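Long-range contacts in endo-1,3-beta-glucanase, family GH16 (PDB 4CRQ), which probably hydrolyses internal beta-1,3-glucosidic bonds of laminarin-type glucans, through the GH16 catalytic module described here, one part of a longer modular enzyme: residues Thr23-Asn28 against Leu35-Arg40; Ser66-Thr71 against Phe197-Met202; Gly80-Arg85 against Phe98-Asn103; Gly114-Met119 against Tyr159-Asp164. The protein carries 1 engineered substitution. All coordinates share one frame; numbering follows the deposited sequence.

Interaction 1 (Thr23-Asn28 against Leu35-Arg40)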
loop_
_atom_site.group_PDB
_atom_site.type_symbol
_atom_site.label_atom_id
_atom_site.label_comp_id
_atom_site.label_asym_id
_atom_site.label_seq_id
_atom_site.Cartn_x
_atom_site.Cartn_y
_atom_site.Cartn_z
ATOM N N THR A 23 -5.585 13.304 5.051
ATOM C CA THR A 23 -6.994 13.636 5.033
ATOM C C THR A 23 -7.360 14.198 3.674
ATOM O O THR A 23 -6.464 14.703 2.948
ATOM C CB THR A 23 -7.365 14.679 6.139
ATOM O OG1 THR A 23 -6.687 15.903 5.849
ATOM C CG2 THR A 23 -6.971 14.278 7.536
ATOM N N GLY A 24 -8.653 14.145 3.342
ATOM C CA GLY A 24 -9.163 14.745 2.107
ATOM C C GLY A 24 -8.980 13.909 0.873
ATOM O O GLY A 24 -8.801 12.659 0.913
ATOM N N MET A 25 -9.023 14.625 -0.247
ATOM C CA MET A 25 -9.064 13.996 -1.584
ATOM C C MET A 25 -7.813 14.194 -2.449
ATOM O O MET A 25 -7.784 13.761 -3.610
ATOM C CB MET A 25 -10.348 14.400 -2.344
ATOM C CG MET A 25 -11.632 14.085 -1.575
ATOM S SD MET A 25 -13.106 14.443 -2.532
ATOM C CE MET A 25 -13.194 13.035 -3.640
ATOM N N GLY A 26 -6.788 14.828 -1.884
ATOM C CA GLY A 26 -5.525 15.055 -2.589
ATOM C C GLY A 26 -5.779 15.887 -3.832
ATOM O O GLY A 26 -6.712 16.719 -3.859
ATOM N N TYR A 27 -4.952 15.656 -4.843
ATOM C CA TYR A 27 -5.081 16.332 -6.099
ATOM C C TYR A 27 -5.681 15.328 -7.097
ATOM O O TYR A 27 -5.101 14.251 -7.328
ATOM C CB TYR A 27 -3.725 16.898 -6.519
ATOM C CG TYR A 27 -3.808 17.616 -7.809
ATOM C CD1 TYR A 27 -4.538 18.861 -7.950
ATOM C CD2 TYR A 27 -3.185 17.095 -8.976
ATOM C CE1 TYR A 27 -4.628 19.517 -9.146
ATOM C CE2 TYR A 27 -3.271 17.772 -10.212
ATOM C CZ TYR A 27 -3.992 18.982 -10.303
ATOM O OH TYR A 27 -4.081 19.645 -11.493
ATOM N N ASN A 28 -6.844 15.684 -7.661
ATOM C CA ASN A 28 -7.601 14.820 -8.597
ATOM C C ASN A 28 -7.825 13.402 -8.011
ATOM O O ASN A 28 -7.539 12.379 -8.677
ATOM C CB ASN A 28 -6.905 14.734 -9.966
ATOM C CG ASN A 28 -6.890 16.047 -10.728
ATOM O OD1 ASN A 28 -5.940 16.314 -11.454
ATOM N ND2 ASN A 28 -7.928 16.866 -10.576
ATOM N N LEU A 35 -12.774 8.255 -5.109
ATOM C CA LEU A 35 -14.038 8.877 -4.631
ATOM C C LEU A 35 -14.104 9.150 -3.127
ATOM O O LEU A 35 -15.025 9.833 -2.677
ATOM C CB LEU A 35 -15.265 8.040 -5.107
ATOM C CG LEU A 35 -15.283 7.650 -6.603
ATOM C CD1 LEU A 35 -16.392 6.655 -6.887
ATOM C CD2 LEU A 35 -15.396 8.881 -7.509
ATOM N N GLN A 36 -13.135 8.632 -2.363
ATOM C CA GLN A 36 -13.177 8.804 -0.885
ATOM C C GLN A 36 -12.481 10.072 -0.373
ATOM O O GLN A 36 -11.516 10.585 -0.981
ATOM C CB GLN A 36 -12.554 7.606 -0.114
ATOM C CG GLN A 36 -11.021 7.586 -0.085
ATOM C CD GLN A 36 -10.358 7.462 -1.447
ATOM O OE1 GLN A 36 -10.891 6.806 -2.349
ATOM N NE2 GLN A 36 -9.186 8.096 -1.608
ATOM N N TYR A 37 -12.986 10.551 0.754
ATOM C CA TYR A 37 -12.349 11.609 1.502
ATOM C C TYR A 37 -11.677 10.943 2.740
ATOM O O TYR A 37 -12.392 10.367 3.571
ATOM C CB TYR A 37 -13.388 12.647 1.918
ATOM C CG TYR A 37 -12.869 13.908 2.590
ATOM C CD1 TYR A 37 -12.297 13.893 3.901
ATOM C CD2 TYR A 37 -12.970 15.147 1.935
ATOM C CE1 TYR A 37 -11.828 15.069 4.510
ATOM C CE2 TYR A 37 -12.503 16.322 2.545
ATOM C CZ TYR A 37 -11.948 16.280 3.822
ATOM O OH TYR A 37 -11.502 17.442 4.383
ATOM N N TYR A 38 -10.338 10.980 2.858
ATOM C CA TYR A 38 -9.686 10.349 4.000
ATOM C C TYR A 38 -9.867 11.161 5.263
ATOM O O TYR A 38 -9.814 12.386 5.243
ATOM C CB TYR A 38 -8.225 10.171 3.676
ATOM C CG TYR A 38 -7.904 9.080 2.642
ATOM C CD1 TYR A 38 -8.399 7.768 2.802
ATOM C CD2 TYR A 38 -7.084 9.354 1.529
ATOM C CE1 TYR A 38 -8.094 6.748 1.902
ATOM C CE2 TYR A 38 -6.776 8.355 0.608
ATOM C CZ TYR A 38 -7.280 7.058 0.802
ATOM O OH TYR A 38 -6.985 6.044 -0.072
ATOM N N ARG A 39 -10.100 10.452 6.366
ATOM C CA ARG A 39 -10.213 11.069 7.729
ATOM C C ARG A 39 -9.506 10.230 8.760
ATOM O O ARG A 39 -9.361 9.003 8.599
ATOM C CB ARG A 39 -11.692 11.229 8.118
ATOM C CG ARG A 39 -12.523 11.981 7.039
ATOM C CD ARG A 39 -13.839 12.487 7.624
ATOM N NE ARG A 39 -13.597 13.535 8.634
ATOM C CZ ARG A 39 -14.335 13.739 9.742
ATOM N NH1 ARG A 39 -15.392 12.957 10.018
ATOM N NH2 ARG A 39 -14.034 14.730 10.578
ATOM N N ARG A 40 -9.078 10.885 9.835
ATOM C CA ARG A 40 -8.433 10.200 10.939
ATOM C C ARG A 40 -9.407 9.188 11.577
ATOM O O ARG A 40 -8.977 8.083 11.958
ATOM C CB ARG A 40 -7.953 11.207 12.002
ATOM C CG ARG A 40 -7.444 10.593 13.302
ATOM C CD ARG A 40 -6.169 9.793 13.074
ATOM N NE ARG A 40 -5.651 9.144 14.284
ATOM C CZ ARG A 40 -6.079 7.965 14.745
ATOM N NH1 ARG A 40 -7.057 7.256 14.139
ATOM N NH2 ARG A 40 -5.514 7.484 15.848
#
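G24 sits with its CA over the face of the Y37 ring where the loop T23-N28 forms a single antiparallel beta bridge with strand 36-38, at the margin of the beta-sandwich fold of the GH16 module. G24 and Y38 are a hydrogen-bonded pair: G24 N gives to Y38 O at 2.8 Å, and Y38 N returns a bond to G24 O at 3.0 Å. G24 O also accepts from W30 NE1. Glycine suits the place, since its phi is positive (81°), and its CA sits over the ring centre of Y37, 3.4 Å away, as a CH-pi contact. M25, long and flexible, crosses Y37 at about a right angle, its CG 3.9 Å from Y37 CD2. An alanine in place of Y37 would probably leave G24 CA and M25 CG without the ring they pack on. Beyond CG the M25 chain bends at chi3 (78°), and the methyl CE ends 3.8 Å from the backbone oxygen O of L35.

Interaction 2 (Ser66-Thr71 against Phe197-Met202). With ACT (acetate ion), chain F.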
loop_
_atom_site.group_PDB
_atom_site.type_symbol
_atom_site.label_atom_id
_atom_site.label_comp_id
_atom_site.label_asym_id
_atom_site.label_seq_id
_atom_site.Cartn_x
_atom_site.Cartn_y
_atom_site.Cartn_z
ATOM N N SER A 66 -12.591 7.071 4.261
ATOM C CA SER A 66 -11.731 5.933 4.563
ATOM C C SER A 66 -10.486 6.515 5.237
ATOM O O SER A 66 -10.516 7.696 5.645
ATOM C CB SER A 66 -11.390 5.167 3.281
ATOM O OG SER A 66 -10.736 3.935 3.597
ATOM N N ALA A 67 -9.414 5.726 5.357
ATOM C CA ALA A 67 -8.172 6.210 5.947
ATOM C C ALA A 67 -6.972 5.874 5.091
ATOM O O ALA A 67 -6.983 4.896 4.352
ATOM C CB ALA A 67 -7.975 5.641 7.344
ATOM N N ARG A 68 -5.955 6.721 5.200
ATOM C CA ARG A 68 -4.672 6.569 4.534
ATOM C C ARG A 68 -3.614 7.016 5.538
ATOM O O ARG A 68 -3.687 8.127 6.077
ATOM C CB ARG A 68 -4.611 7.395 3.237
ATOM C CG ARG A 68 -3.232 7.405 2.564
ATOM C CD ARG A 68 -3.345 7.956 1.142
ATOM N NE ARG A 68 -2.047 8.369 0.586
ATOM C CZ ARG A 68 -1.759 8.433 -0.724
ATOM N NH1 ARG A 68 -2.667 8.066 -1.641
ATOM N NH2 ARG A 68 -0.557 8.843 -1.110
ATOM N N MET A 69 -2.635 6.143 5.782
ATOM C CA MET A 69 -1.599 6.357 6.787
ATOM C C MET A 69 -0.226 6.128 6.202
ATOM O O MET A 69 -0.083 5.284 5.337
ATOM C CB MET A 69 -1.783 5.306 7.873
ATOM C CG MET A 69 -3.086 5.319 8.611
ATOM S SD MET A 69 -3.350 3.723 9.413
ATOM C CE MET A 69 -2.025 3.610 10.644
ATOM N N LYS A 70 0.790 6.852 6.670
ATOM C CA LYS A 70 2.151 6.713 6.142
ATOM C C LYS A 70 3.152 6.888 7.262
ATOM O O LYS A 70 2.826 7.531 8.266
ATOM C CB LYS A 70 2.368 7.738 4.988
ATOM C CG LYS A 70 2.252 9.189 5.454
ATOM C CD LYS A 70 2.370 10.219 4.334
ATOM C CE LYS A 70 2.202 11.626 4.887
ATOM N NZ LYS A 70 2.406 12.661 3.831
ATOM N N THR A 71 4.357 6.331 7.080
ATOM C CA THR A 71 5.417 6.504 8.068
ATOM C C THR A 71 6.373 7.635 7.651
ATOM O O THR A 71 7.429 7.806 8.272
ATOM C CB THR A 71 6.216 5.196 8.303
ATOM O OG1 THR A 71 6.947 4.841 7.125
ATOM C CG2 THR A 71 5.294 4.056 8.691
ATOM N N PHE A 197 9.444 5.151 2.677
ATOM C CA PHE A 197 8.529 5.047 3.827
ATOM C C PHE A 197 7.335 4.144 3.427
ATOM O O PHE A 197 7.126 3.868 2.225
ATOM C CB PHE A 197 8.080 6.424 4.350
ATOM C CG PHE A 197 7.360 7.286 3.328
ATOM C CD1 PHE A 197 5.951 7.199 3.158
ATOM C CD2 PHE A 197 8.078 8.219 2.535
ATOM C CE1 PHE A 197 5.283 8.010 2.229
ATOM C CE2 PHE A 197 7.409 9.028 1.590
ATOM C CZ PHE A 197 6.011 8.919 1.444
ATOM N N ILE A 198 6.555 3.688 4.408
ATOM C CA ILE A 198 5.441 2.747 4.191
ATOM C C ILE A 198 4.071 3.455 4.235
ATOM O O ILE A 198 3.912 4.434 5.024
ATOM C CB ILE A 198 5.507 1.648 5.275
ATOM C CG1 ILE A 198 6.790 0.814 5.098
ATOM C CG2 ILE A 198 4.279 0.700 5.226
ATOM C CD1 ILE A 198 7.145 -0.113 6.267
ATOM N N LEU A 199 3.112 2.956 3.440
ATOM C CA LEU A 199 1.728 3.449 3.444
ATOM C C LEU A 199 0.754 2.289 3.505
ATOM O O LEU A 199 1.023 1.190 2.975
ATOM C CB LEU A 199 1.412 4.258 2.162
ATOM C CG LEU A 199 2.332 5.457 1.846
ATOM C CD1 LEU A 199 3.429 5.062 0.870
ATOM C CD2 LEU A 199 1.543 6.610 1.247
ATOM N N LEU A 200 -0.378 2.557 4.167
ATOM C CA LEU A 200 -1.546 1.670 4.175
ATOM C C LEU A 200 -2.757 2.519 3.882
ATOM O O LEU A 200 -2.905 3.622 4.442
ATOM C CB LEU A 200 -1.719 1.018 5.560
ATOM C CG LEU A 200 -0.744 -0.102 5.906
ATOM C CD1 LEU A 200 -0.844 -0.358 7.398
ATOM C CD2 LEU A 200 -1.005 -1.384 5.106
ATOM N N ASN A 201 -3.655 2.011 3.040
ATOM C CA ASN A 201 -4.912 2.745 2.775
ATOM C C ASN A 201 -5.966 1.850 2.205
ATOM O O ASN A 201 -5.671 0.712 1.761
ATOM C CB ASN A 201 -4.686 3.909 1.764
ATOM C CG ASN A 201 -4.409 3.397 0.334
ATOM O OD1 ASN A 201 -3.309 2.919 0.063
ATOM N ND2 ASN A 201 -5.402 3.469 -0.567
ATOM N N MET A 202 -7.204 2.355 2.189
ATOM C CA MET A 202 -8.214 1.698 1.364
ATOM C C MET A 202 -8.979 2.786 0.605
ATOM O O MET A 202 -9.706 3.579 1.229
ATOM C CB MET A 202 -9.165 0.790 2.150
ATOM C CG MET A 202 -10.112 0.014 1.198
ATOM S SD MET A 202 -10.818 -1.468 1.981
ATOM C CE MET A 202 -11.515 -0.835 3.520
HETATM C C ACT F . 2.131 11.400 0.238
HETATM O O ACT F . 1.108 10.750 0.538
HETATM O OXT ACT F . 2.575 12.412 0.851
HETATM C CH3 ACT F . 2.865 10.919 -0.950
#
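T71 OG1 is gripped twice: it accepts I198 N at 3.0 Å in a nearly straight bond (172°) and is also hydrogen-bonded to K75 O. With chi1 at 66° the hydroxyl stands between the backbone N and the carbonyl carbon, where it replaces a main-chain acceptor just beyond the end of strand 68-70. At the other end a serine hydroxyl acts as donor instead, S66 OG giving to M202 O at 2.6 Å, in the carbonyl plane and on a lone pair. Between them the backbones pair antiparallel, M69 N to L200 O at 2.9 Å and L200 N back to M69 O at 3.0 Å, while the bond from M202 N to A67 O is weak.

Side chains alternate. M69 and L200 turn to one face and meet L50, which suits their apolar chains. R68, K70, L199 and N201 share the other. There the extended R68 runs beside L199, NH2 3.9 Å from CD2, and its NE makes a salt bridge to E22. An acetate, probably from the crystallisation liquor, joins the two basic tips: R68 NH2 reaches its O at 3.0 Å and K70 NZ, also hydrogen-bonded to Q72 OE1, its OXT at 3.0 Å. N201 OD1 receives W99 NE1. Antiparallel strands with M69 and L200 turned to the apolar interior, and a mixed second face, fit the jelly-roll beta-sandwich of GH16 enzymes.

Interaction 3 (Gly80-Arg85 against Phe98-Asn103). With EDO (1,2-ethanediol), chain I.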
loop_
_atom_site.group_PDB
_atom_site.type_symbol
_atom_site.label_atom_id
_atom_site.label_comp_id
_atom_site.label_asym_id
_atom_site.label_seq_id
_atom_site.Cartn_x
_atom_site.Cartn_y
_atom_site.Cartn_z
ATOM N N GLY A 80 15.195 -4.395 2.593
ATOM C CA GLY A 80 14.633 -5.202 3.652
ATOM C C GLY A 80 13.565 -6.153 3.217
ATOM O O GLY A 80 13.207 -6.200 2.030
ATOM N N LYS A 81 13.067 -6.929 4.177
ATOM C CA LYS A 81 11.884 -7.764 3.947
ATOM C C LYS A 81 10.785 -6.933 4.621
ATOM O O LYS A 81 10.835 -6.737 5.856
ATOM C CB LYS A 81 12.026 -9.137 4.564
ATOM C CG LYS A 81 10.785 -9.978 4.458
ATOM C CD LYS A 81 11.077 -11.351 5.041
ATOM C CE LYS A 81 9.787 -12.125 5.207
ATOM N NZ LYS A 81 10.001 -13.464 5.815
ATOM N N ILE A 82 9.818 -6.432 3.843
ATOM C CA ILE A 82 8.784 -5.531 4.363
ATOM C C ILE A 82 7.479 -6.291 4.201
ATOM O O ILE A 82 7.100 -6.692 3.055
ATOM C CB ILE A 82 8.760 -4.173 3.622
ATOM C CG1 ILE A 82 10.118 -3.437 3.772
ATOM C CG2 ILE A 82 7.614 -3.268 4.117
ATOM C CD1 ILE A 82 10.994 -3.511 2.548
ATOM N N GLU A 83 6.762 -6.496 5.301
ATOM C CA GLU A 83 5.587 -7.353 5.242
ATOM C C GLU A 83 4.459 -6.968 6.173
ATOM O O GLU A 83 4.652 -6.226 7.141
ATOM C CB GLU A 83 6.010 -8.770 5.573
ATOM C CG GLU A 83 6.436 -9.074 7.003
ATOM C CD GLU A 83 6.865 -10.516 7.096
ATOM O OE1 GLU A 83 6.272 -11.384 6.423
ATOM O OE2 GLU A 83 7.788 -10.829 7.826
ATOM N N ALA A 84 3.280 -7.489 5.904
ATOM C CA ALA A 84 2.114 -7.236 6.728
ATOM C C ALA A 84 1.199 -8.448 6.652
ATOM O O ALA A 84 1.154 -9.154 5.616
ATOM C CB ALA A 84 1.347 -6.002 6.263
ATOM N N ARG A 85 0.467 -8.674 7.746
ATOM C CA ARG A 85 -0.505 -9.776 7.839
ATOM C C ARG A 85 -1.871 -9.084 7.745
ATOM O O ARG A 85 -2.255 -8.343 8.640
ATOM C CB ARG A 85 -0.281 -10.582 9.126
ATOM C CG ARG A 85 -1.284 -11.731 9.302
ATOM C CD ARG A 85 -0.838 -12.704 10.394
ATOM N NE ARG A 85 -1.738 -13.867 10.404
ATOM C CZ ARG A 85 -2.883 -13.933 11.079
ATOM N NH1 ARG A 85 -3.281 -12.908 11.853
ATOM N NH2 ARG A 85 -3.638 -15.035 11.006
ATOM N N PHE A 98 -0.976 -1.773 0.323
ATOM C CA PHE A 98 0.114 -1.768 1.279
ATOM C C PHE A 98 1.302 -1.486 0.381
ATOM O O PHE A 98 1.599 -2.279 -0.518
ATOM C CB PHE A 98 0.191 -3.141 1.929
ATOM C CG PHE A 98 1.468 -3.425 2.741
ATOM C CD1 PHE A 98 2.096 -2.472 3.604
ATOM C CD2 PHE A 98 2.032 -4.730 2.678
ATOM C CE1 PHE A 98 3.246 -2.812 4.344
ATOM C CE2 PHE A 98 3.180 -5.068 3.401
ATOM C CZ PHE A 98 3.791 -4.105 4.238
ATOM N N TRP A 99 1.972 -0.356 0.604
ATOM C CA TRP A 99 2.966 0.119 -0.357
ATOM C C TRP A 99 4.017 1.016 0.203
ATOM O O TRP A 99 4.030 1.250 1.415
ATOM C CB TRP A 99 2.241 0.754 -1.550
ATOM C CG TRP A 99 1.216 1.833 -1.244
ATOM C CD1 TRP A 99 0.089 1.765 -0.416
ATOM C CD2 TRP A 99 1.179 3.170 -1.819
ATOM N NE1 TRP A 99 -0.614 2.945 -0.436
ATOM C CE2 TRP A 99 -0.003 3.837 -1.259
ATOM C CE3 TRP A 99 1.991 3.870 -2.711
ATOM C CZ2 TRP A 99 -0.339 5.148 -1.601
ATOM C CZ3 TRP A 99 1.645 5.173 -3.053
ATOM C CH2 TRP A 99 0.506 5.805 -2.510
ATOM N N MET A 100 4.915 1.510 -0.652
ATOM C CA MET A 100 6.061 2.310 -0.192
ATOM C C MET A 100 6.368 3.371 -1.221
ATOM O O MET A 100 6.176 3.150 -2.424
ATOM C CB MET A 100 7.318 1.433 -0.023
ATOM C CG MET A 100 7.108 0.198 0.863
ATOM S SD MET A 100 8.611 -0.770 1.076
ATOM C CE MET A 100 9.465 0.199 2.314
ATOM N N LEU A 101 6.836 4.520 -0.759
ATOM C CA LEU A 101 7.273 5.618 -1.648
ATOM C C LEU A 101 8.644 6.132 -1.238
ATOM O O LEU A 101 8.958 6.131 -0.040
ATOM C CB LEU A 101 6.276 6.779 -1.584
ATOM C CG LEU A 101 4.929 6.638 -2.318
ATOM C CD1 LEU A 101 3.926 7.680 -1.835
ATOM C CD2 LEU A 101 5.077 6.705 -3.829
ATOM N N GLY A 102 9.457 6.616 -2.186
ATOM C CA GLY A 102 10.777 7.147 -1.829
ATOM C C GLY A 102 10.649 8.395 -0.968
ATOM O O GLY A 102 9.784 9.256 -1.233
ATOM N N ASN A 103 11.488 8.488 0.070
ATOM C CA ASN A 103 11.587 9.718 0.895
ATOM C C ASN A 103 11.750 10.982 0.073
ATOM O O ASN A 103 11.278 12.055 0.472
ATOM C CB ASN A 103 12.790 9.660 1.828
ATOM C CG ASN A 103 12.558 8.809 3.055
ATOM O OD1 ASN A 103 11.458 8.278 3.287
ATOM N ND2 ASN A 103 13.599 8.675 3.854
HETATM C C1 EDO I . 12.317 -12.971 8.671
HETATM O O1 EDO I . 11.112 -13.408 8.059
HETATM C C2 EDO I . 12.659 -13.868 9.851
HETATM O O2 EDO I . 12.868 -15.176 9.338
#
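F98 has its CG anti to the backbone N: chi1 167° sets CG on the side of strand 80-85, and chi2 41° turns the ring that A84 and I82 meet. M100 has its CG beside the backbone N (chi1 -53°), and a bend at chi3 brings its end to I82. The two strands are not hydrogen-bonded to each other; their axes pass 8.7 Å apart, and the side chains pack across the interior between facing layers of the GH16 beta-sandwich.

A84 CB lies over one face of the F98 ring, displaced toward the rim and 3.5 Å from CE2. The small methyl lets the ring come right up to the backbone, so that F98 CZ is also 3.5 Å from the carbonyl carbon C of E83. I82 uses both branches. Its CG2 touches F98 CZ at 3.9 Å, while CD1 meets M100 SD at 3.9 Å, the two side chains reaching toward each other tip to tip. A branched aliphatic residue can thus serve an aromatic and a thioether together. An alanine at I82 would probably open a gap between the strands, taking from M100 SD its CD1 contact and from F98 CZ its CG2 contact.

I118 touches both I82 and F98, and V227 and V229 of strand 220-231 close in on F98 and I82. Strand 80-87 pairs with strands 156-163 and 220-231, whereas strand 94-102 runs beside strand 196-204, whose L200 packs on F98.

Interaction 4 (Gly114-Met119 against Tyr159-Asp164)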
loop_
_atom_site.group_PDB
_atom_site.type_symbol
_atom_site.label_atom_id
_atom_site.label_comp_id
_atom_site.label_asym_id
_atom_site.label_seq_id
_atom_site.Cartn_x
_atom_site.Cartn_y
_atom_site.Cartn_z
ATOM N N GLY A 114 10.030 6.845 -6.949
ATOM C CA GLY A 114 9.870 5.388 -6.942
ATOM C C GLY A 114 8.724 4.994 -6.023
ATOM O O GLY A 114 8.429 5.660 -5.016
ATOM N N GLU A 115 8.070 3.899 -6.380
ATOM C CA GLU A 115 6.973 3.352 -5.617
ATOM C C GLU A 115 7.040 1.842 -5.664
ATOM O O GLU A 115 7.205 1.261 -6.734
ATOM C CB GLU A 115 5.647 3.829 -6.207
ATOM C CG GLU A 115 4.381 3.290 -5.511
ATOM C CD GLU A 115 3.072 3.720 -6.180
ATOM O OE1 GLU A 115 3.035 4.735 -6.908
ATOM O OE2 GLU A 115 2.034 3.053 -5.991
ATOM N N ILE A 116 6.879 1.205 -4.509
ATOM C CA ILE A 116 6.818 -0.258 -4.419
ATOM C C ILE A 116 5.439 -0.594 -3.870
ATOM O O ILE A 116 5.153 -0.303 -2.707
ATOM C CB ILE A 116 7.912 -0.884 -3.506
ATOM C CG1 ILE A 116 9.331 -0.404 -3.905
ATOM C CG2 ILE A 116 7.804 -2.438 -3.519
ATOM C CD1 ILE A 116 10.428 -0.839 -2.935
ATOM N N ASP A 117 4.588 -1.181 -4.712
ATOM C CA ASP A 117 3.277 -1.661 -4.276
ATOM C C ASP A 117 3.448 -3.117 -3.848
ATOM O O ASP A 117 3.628 -3.995 -4.693
ATOM C CB ASP A 117 2.228 -1.517 -5.393
ATOM C CG ASP A 117 2.083 -0.080 -5.870
ATOM O OD1 ASP A 117 2.098 0.837 -5.026
ATOM O OD2 ASP A 117 1.944 0.158 -7.086
ATOM N N ILE A 118 3.400 -3.357 -2.529
ATOM C CA ILE A 118 3.614 -4.705 -1.974
ATOM C C ILE A 118 2.360 -5.551 -2.212
ATOM O O ILE A 118 2.439 -6.707 -2.656
ATOM C CB ILE A 118 4.010 -4.633 -0.482
ATOM C CG1 ILE A 118 5.273 -3.769 -0.361
ATOM C CG2 ILE A 118 4.184 -6.048 0.085
ATOM C CD1 ILE A 118 5.657 -3.497 1.070
ATOM N N MET A 119 1.200 -4.964 -1.911
ATOM C CA MET A 119 -0.072 -5.606 -2.176
ATOM C C MET A 119 -1.056 -4.534 -2.628
ATOM O O MET A 119 -1.137 -3.481 -1.990
ATOM C CB MET A 119 -0.602 -6.308 -0.902
ATOM C CG MET A 119 -1.980 -6.998 -1.054
ATOM S SD MET A 119 -3.432 -5.908 -1.119
ATOM C CE MET A 119 -3.400 -5.127 0.506
ATOM N N TYR A 159 1.607 -10.594 3.121
ATOM C CA TYR A 159 2.030 -9.922 1.883
ATOM C C TYR A 159 3.400 -9.334 2.122
ATOM O O TYR A 159 3.566 -8.581 3.097
ATOM C CB TYR A 159 1.048 -8.825 1.525
ATOM C CG TYR A 159 -0.338 -9.384 1.274
ATOM C CD1 TYR A 159 -0.656 -9.955 0.026
ATOM C CD2 TYR A 159 -1.335 -9.364 2.283
ATOM C CE1 TYR A 159 -1.912 -10.480 -0.210
ATOM C CE2 TYR A 159 -2.618 -9.891 2.043
ATOM C CZ TYR A 159 -2.907 -10.448 0.788
ATOM O OH TYR A 159 -4.146 -10.978 0.473
ATOM N N SER A 160 4.399 -9.646 1.273
ATOM C CA SER A 160 5.739 -9.124 1.536
ATOM C C SER A 160 6.504 -8.861 0.252
ATOM O O SER A 160 6.160 -9.394 -0.815
ATOM C CB SER A 160 6.528 -10.127 2.410
ATOM O OG SER A 160 6.744 -11.330 1.686
ATOM N N VAL A 161 7.542 -8.041 0.381
ATOM C CA VAL A 161 8.555 -7.909 -0.645
ATOM C C VAL A 161 9.899 -8.135 -0.009
ATOM O O VAL A 161 10.084 -7.732 1.149
ATOM C CB VAL A 161 8.573 -6.529 -1.370
ATOM C CG1 VAL A 161 7.371 -6.401 -2.277
ATOM C CG2 VAL A 161 8.736 -5.351 -0.379
ATOM N N GLU A 162 10.816 -8.769 -0.731
ATOM C CA GLU A 162 12.234 -8.796 -0.336
ATOM C C GLU A 162 12.953 -7.874 -1.315
ATOM O O GLU A 162 12.924 -8.101 -2.533
ATOM C CB GLU A 162 12.833 -10.189 -0.378
ATOM C CG GLU A 162 12.387 -11.071 0.762
ATOM C CD GLU A 162 12.897 -12.499 0.667
ATOM O OE1 GLU A 162 13.582 -12.883 -0.315
ATOM O OE2 GLU A 162 12.591 -13.257 1.599
ATOM N N TRP A 163 13.583 -6.836 -0.770
ATOM C CA TRP A 163 14.229 -5.796 -1.540
ATOM C C TRP A 163 15.680 -5.693 -1.174
ATOM O O TRP A 163 15.971 -5.446 -0.027
ATOM C CB TRP A 163 13.450 -4.517 -1.249
ATOM C CG TRP A 163 14.026 -3.189 -1.668
ATOM C CD1 TRP A 163 14.816 -2.889 -2.789
ATOM C CD2 TRP A 163 13.833 -1.926 -0.982
ATOM N NE1 TRP A 163 15.125 -1.551 -2.828
ATOM C CE2 TRP A 163 14.563 -0.910 -1.763
ATOM C CE3 TRP A 163 13.149 -1.535 0.179
ATOM C CZ2 TRP A 163 14.597 0.431 -1.380
ATOM C CZ3 TRP A 163 13.195 -0.179 0.556
ATOM C CH2 TRP A 163 13.906 0.781 -0.211
ATOM N N ASP A 164 16.585 -5.905 -2.131
ATOM C CA ASP A 164 18.026 -5.717 -1.890
ATOM C C ASP A 164 18.581 -4.778 -2.975
ATOM O O ASP A 164 17.814 -4.226 -3.789
ATOM C CB ASP A 164 18.763 -7.065 -1.824
ATOM C CG ASP A 164 18.681 -7.863 -3.104
ATOM O OD1 ASP A 164 18.533 -7.332 -4.224
ATOM O OD2 ASP A 164 18.770 -9.082 -2.927
#
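M119 and Y159 make the first of two CH-pi contacts. M119 CG, anti to its backbone N (chi1 178°), rests over one face of the Y159 ring toward the rim, 3.4 Å from CD1. The chain then bends, and SD stands 4.9 Å from the ring centre, a Met-aromatic contact. The second is I116 CD1 over the six-membered ring of W163, 4.2 Å from its centroid. The indole nitrogen of W163 is meanwhile hydrogen-bonded to F192 O.

Aliphatic contacts fill the middle, packing across the inside of the beta-sandwich. I118 crosses V161 at about a right angle, CG1 lying 3.8 Å from V161 CG2, while its other branch, CG2, lies on the backbone, 3.7 Å from S160 C. I116 CG2 comes within 4.2 Å of V161 CG1. Branched residues suit this layer because each offers two arms to different neighbours.

Around the corner at I118 the chain makes a classic beta bulge: I118 and M119 both face F98. Strand 115-117 pairs with strands 94-102 and 127-135, and the Glu-Ile-Asp run from E115 to D117 resembles the start of the GH16 active-site signature. Strand 156-163 lies between strands 80-87 and 167-172, with I82 touching both I118 and W163.

Along the chain interaction 1 comes first and closes before interaction 2 opens; interactions 3 and 4 follow in series inside the long loop that interaction 2 closes. Interactions 1 and 2 have centres about 12 Å apart and share neighbouring strands 36-38 and 62-70, with Y38 reaching N201. Strands 196-204 and 94-102 run side by side and carry interaction 2 into interaction 3, about 11 Å away between centres, through backbone pairing of L199 with W99. Interactions 3 and 4 are closest, about 5 Å between centres, and form a continuous apolar layer. Interactions 1 and 4 lie about 24 Å apart on opposite sides of the chain's centre, so the series runs from the margin of the GH16 sandwich through its centre to the other side.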